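Local structure of putative outer membrane protein (LpxR) (Salmonella typhimurium, 3FID) at residues N20-G24 with E254-G258; D29-Y33 with I59-S63. The protein probably removes acyl chains from the lipid A part of lipopolysaccharide, as a zinc-binding beta-barrel enzyme of the bacterial outer membrane. All coordinates share one frame. Residue numbers count along the deposited sequence, not the author numbering.

Contact 1 of 2, residues N20-G24 with E254-G258. With CXE (pentaethylene glycol monodecyl ether), chain L; CXE (pentaethylene glycol monodecyl ether), chain J.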
# COMPACT_ATOMS: atom_id res chain seq x y z
N ASN A 20 9.75 11.75 9.06
CA ASN A 20 9.59 12.23 10.46
C ASN A 20 9.12 13.67 10.54
O ASN A 20 8.30 14.00 11.37
CB ASN A 20 10.90 12.13 11.26
CG ASN A 20 11.35 10.71 11.47
OD1 ASN A 20 10.61 9.77 11.21
ND2 ASN A 20 12.57 10.54 11.93
N ALA A 21 9.65 14.52 9.67
CA ALA A 21 9.21 15.92 9.65
C ALA A 21 7.75 16.00 9.22
O ALA A 21 6.95 16.81 9.75
CB ALA A 21 10.08 16.74 8.72
N LEU A 22 7.37 15.14 8.28
CA LEU A 22 6.02 15.18 7.74
C LEU A 22 4.96 14.64 8.72
O LEU A 22 3.90 15.24 8.88
CB LEU A 22 5.98 14.46 6.39
CG LEU A 22 4.68 14.44 5.57
CD1 LEU A 22 4.10 15.84 5.33
CD2 LEU A 22 4.93 13.67 4.24
N TYR A 23 5.24 13.52 9.39
CA TYR A 23 4.21 12.82 10.16
C TYR A 23 4.52 12.75 11.66
O TYR A 23 3.73 12.23 12.44
CB TYR A 23 3.98 11.39 9.59
CG TYR A 23 3.46 11.33 8.18
CD1 TYR A 23 2.28 12.00 7.82
CD2 TYR A 23 4.12 10.61 7.19
CE1 TYR A 23 1.78 11.95 6.51
CE2 TYR A 23 3.63 10.55 5.88
CZ TYR A 23 2.46 11.23 5.55
OH TYR A 23 1.99 11.16 4.22
N GLY A 24 5.68 13.26 12.06
CA GLY A 24 6.05 13.24 13.48
C GLY A 24 6.82 11.99 13.86
O GLY A 24 6.71 10.93 13.21
N GLU A 254 -5.61 7.25 5.82
CA GLU A 254 -4.31 7.03 5.17
C GLU A 254 -3.86 8.28 4.40
O GLU A 254 -4.60 8.79 3.54
CB GLU A 254 -4.36 5.83 4.21
CG GLU A 254 -2.99 5.56 3.50
CD GLU A 254 -3.01 4.30 2.67
OE1 GLU A 254 -3.47 3.28 3.19
OE2 GLU A 254 -2.52 4.32 1.52
N TYR A 255 -2.67 8.76 4.72
CA TYR A 255 -2.08 9.94 4.08
C TYR A 255 -0.95 9.51 3.17
O TYR A 255 -0.18 8.62 3.52
CB TYR A 255 -1.50 10.87 5.15
CG TYR A 255 -2.56 11.48 6.02
CD1 TYR A 255 -3.04 12.76 5.74
CD2 TYR A 255 -3.08 10.79 7.13
CE1 TYR A 255 -4.00 13.35 6.53
CE2 TYR A 255 -4.05 11.38 7.94
CZ TYR A 255 -4.51 12.66 7.62
OH TYR A 255 -5.49 13.29 8.37
N ARG A 256 -0.84 10.13 1.99
CA ARG A 256 0.22 9.78 1.04
C ARG A 256 0.71 11.08 0.42
O ARG A 256 -0.10 11.87 -0.07
CB ARG A 256 -0.28 8.85 -0.10
CG ARG A 256 -0.95 7.56 0.34
CD ARG A 256 -1.05 6.54 -0.83
NE ARG A 256 -0.87 5.22 -0.21
CZ ARG A 256 0.16 4.37 -0.34
NH1 ARG A 256 0.12 3.25 0.34
NH2 ARG A 256 1.21 4.60 -1.16
N VAL A 257 2.02 11.29 0.47
CA VAL A 257 2.64 12.42 -0.16
C VAL A 257 3.81 11.87 -0.96
O VAL A 257 4.64 11.10 -0.43
CB VAL A 257 3.16 13.42 0.94
CG1 VAL A 257 4.07 14.49 0.32
CG2 VAL A 257 1.97 14.01 1.76
N GLY A 258 3.90 12.23 -2.24
CA GLY A 258 4.98 11.67 -3.03
C GLY A 258 5.21 12.29 -4.38
O GLY A 258 4.61 13.31 -4.71
C1 CXE L . -8.50 17.66 0.46
C2 CXE L . -7.30 17.58 -0.47
C3 CXE L . -6.37 16.45 -0.03
C4 CXE L . -5.04 16.95 0.50
C5 CXE L . -4.71 16.26 1.82
C6 CXE L . -3.28 15.71 1.85
C7 CXE L . -2.74 15.72 3.26
C8 CXE L . -1.34 15.17 3.33
C9 CXE L . -0.54 15.93 4.37
C10 CXE L . -0.07 15.04 5.53
O11 CXE L . 0.01 15.84 6.70
C12 CXE L . 0.36 15.13 7.90
C13 CXE L . -0.82 14.38 8.51
O14 CXE L . -1.71 15.29 9.16
C15 CXE L . -2.69 14.62 9.96
C1 CXE J . 6.80 14.98 -2.21
C2 CXE J . 8.02 14.12 -2.01
C3 CXE J . 9.10 14.94 -1.32
C4 CXE J . 10.27 14.06 -0.91
C5 CXE J . 11.39 14.91 -0.32
C6 CXE J . 12.51 14.01 0.18
C7 CXE J . 13.82 14.78 0.36
C8 CXE J . 14.98 13.79 0.39
C9 CXE J . 16.13 14.29 1.25
C10 CXE J . 17.28 13.30 1.20
O11 CXE J . 18.47 14.00 1.54
C12 CXE J . 19.64 13.19 1.47
C13 CXE J . 20.76 13.95 2.16
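Start with the two side chains that the last turn of helix 16-23 sends toward the barrel wall. Y23, in the m rotamer, extends its ring so that OH lies 3.4 Å from Y255 O and 3.8 Å from V257 N, while its CE1 meets Y255 CB at 3.7 Å. Neither approach of OH is a hydrogen bond; the hydroxyl bonds to L272 O on strand 266-275. Its neighbour L22 (chi1 t, chi2 p) places CD2 3.8 Å from V257 CB. The helix stops here, G24 having positive phi.

Along 254-258, part of strand 251-263, the side chains alternate. Y255 and V257 set out toward the helix, though the m rotamer of Y255 carries its phenol ring away again, and the detergent chain L occupies the space beside it, with C13 over one ring face and C12 3.7 Å from Y23 CD1. V257 touches detergent on both branches, CG2 to C8 of chain L and CG1 to C1 of chain J, each at 3.8 Å. R256 points away from the helix, its NE held by E254 OE2 at 2.6 Å in a salt bridge; E254 also pairs with R226.

The split in chemistry is that of a membrane barrel wall: charged pairs on the side away from the helix, aliphatic and aromatic groups on the side that meets helix and detergent. With no hydrogen bond between them, these two segments meet by van der Waals contact alone, the polar tie of Y23 going to the next strand, and the detergent probably occupies space that lipid would fill in the membrane.

Contact 2 of 2, residues D29-Y33 with I59-S63. With ZN (zinc ion), chain F.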
# COMPACT_ATOMS: atom_id res chain seq x y z
N ASP A 29 8.23 5.38 15.34
CA ASP A 29 8.57 4.49 16.42
C ASP A 29 7.75 3.22 16.34
O ASP A 29 8.11 2.23 16.94
CB ASP A 29 8.32 5.17 17.77
CG ASP A 29 9.30 6.32 18.04
OD1 ASP A 29 10.46 6.21 17.64
OD2 ASP A 29 8.91 7.36 18.62
N ARG A 30 6.64 3.26 15.62
CA ARG A 30 5.83 2.05 15.43
C ARG A 30 6.39 1.20 14.31
O ARG A 30 7.26 1.63 13.54
CB ARG A 30 4.37 2.42 15.15
CG ARG A 30 3.72 2.89 16.46
CD ARG A 30 2.27 2.68 16.51
NE ARG A 30 1.84 1.29 16.34
CZ ARG A 30 1.66 0.41 17.32
NH1 ARG A 30 1.23 -0.81 17.02
NH2 ARG A 30 1.91 0.71 18.59
N GLY A 31 5.90 -0.03 14.21
CA GLY A 31 6.41 -0.91 13.19
C GLY A 31 5.37 -1.75 12.51
O GLY A 31 5.74 -2.75 11.92
N ASP A 32 4.10 -1.32 12.54
CA ASP A 32 2.96 -2.15 12.09
C ASP A 32 3.15 -2.80 10.72
O ASP A 32 2.86 -3.98 10.56
CB ASP A 32 1.66 -1.35 12.05
CG ASP A 32 1.22 -0.85 13.40
OD1 ASP A 32 1.97 -0.11 14.07
OD2 ASP A 32 0.06 -1.15 13.75
N TYR A 33 3.55 -2.01 9.72
CA TYR A 33 3.77 -2.52 8.36
C TYR A 33 5.26 -2.50 8.15
O TYR A 33 5.88 -1.45 8.00
CB TYR A 33 3.04 -1.63 7.36
CG TYR A 33 3.21 -1.97 5.90
CD1 TYR A 33 3.19 -0.97 4.92
CD2 TYR A 33 3.34 -3.30 5.48
CE1 TYR A 33 3.31 -1.28 3.54
CE2 TYR A 33 3.45 -3.61 4.10
CZ TYR A 33 3.44 -2.61 3.15
OH TYR A 33 3.56 -2.95 1.80
N ILE A 59 4.24 -7.74 4.97
CA ILE A 59 4.59 -8.31 6.28
C ILE A 59 4.24 -7.27 7.35
O ILE A 59 4.58 -6.08 7.20
CB ILE A 59 6.08 -8.67 6.33
CG1 ILE A 59 6.45 -9.60 5.15
CG2 ILE A 59 6.47 -9.35 7.71
CD1 ILE A 59 7.93 -10.02 5.15
N TYR A 60 3.55 -7.74 8.40
CA TYR A 60 3.02 -6.91 9.48
C TYR A 60 3.59 -7.41 10.79
O TYR A 60 3.88 -8.61 10.92
CB TYR A 60 1.47 -6.94 9.51
CG TYR A 60 0.94 -6.40 8.19
CD1 TYR A 60 0.88 -5.04 7.96
CD2 TYR A 60 0.57 -7.27 7.16
CE1 TYR A 60 0.45 -4.52 6.73
CE2 TYR A 60 0.12 -6.76 5.92
CZ TYR A 60 0.08 -5.39 5.72
OH TYR A 60 -0.34 -4.85 4.52
N SER A 61 3.77 -6.49 11.74
CA SER A 61 4.67 -6.73 12.89
C SER A 61 4.12 -6.04 14.16
O SER A 61 3.47 -4.99 14.05
CB SER A 61 6.07 -6.18 12.57
OG SER A 61 6.98 -6.38 13.67
N PRO A 62 4.39 -6.63 15.36
CA PRO A 62 4.22 -5.86 16.61
C PRO A 62 5.22 -4.69 16.63
O PRO A 62 6.16 -4.67 15.81
CB PRO A 62 4.61 -6.85 17.74
CG PRO A 62 4.96 -8.13 17.10
CD PRO A 62 4.87 -8.00 15.59
N SER A 63 5.06 -3.77 17.56
CA SER A 63 5.87 -2.56 17.57
C SER A 63 6.80 -2.54 18.78
O SER A 63 6.50 -3.20 19.80
CB SER A 63 4.98 -1.30 17.56
OG SER A 63 4.33 -1.15 16.31
ZN ZN F . 10.09 8.84 18.69
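I59 opens the second segment as part of strand 49-60, its carbonyl O lying 3.5 Å from Y33 CD2 at the edge of that ring. Y60 follows as the antiparallel, non-hydrogen-bonded partner of Y33. Both side chains leave the same face of the sheet, and their rings run nearly parallel (24°) but slid apart, centroids 5.2 Å apart, with Y33 CD2 and Y60 CE1 touching at 3.4 Å. Y60 CA also approaches D32 O, at 3.1 Å in a CA-H...O contact.

At S61 the strand has ended, yet its N donates to D32 O at 2.9 Å; the S61 hydroxyl reaches forward to P62 O, 2.9 Å away. The CA-to-CB bond of P62 points away from 29-33. S63 then comes back in: its OG accepts from G31 N at 2.9 Å and sits over one face of the R30 guanidinium, which D32 orients, R30 NE to D32 OD1 at 2.7 Å. D32 has a second partner in R77. Apart from this pairing, D29 OD2 binds zinc at 1.9 Å, with H25 as the other protein ligand.

The bonds from S61 N and G31 N extend into the loops the antiparallel pairing of consecutive strands 33-44 and 49-60, a beta hairpin of the barrel.

The two contacts sit about 17 Å apart centre to centre, and their nearest atoms are about 6 Å from each other without touching. Along the chain the order is 20-24, 29-33, 59-63, 254-258, so contact 2 falls wholly within the span that contact 1 bridges. Helix 25-29 leads from the first segment of contact 1 to that of contact 2. Both reach the same curled antiparallel sheet, but differently: contact 2 joins the start of strand 33-44 and the loop leading into it to the end of strand 49-60 and the loop after it, whereas contact 1 lays helix 16-23 against strand 251-263, the third from last in the chain. The helical link between strands 2-9 and 33-44 is thus fixed to the barrel at two places.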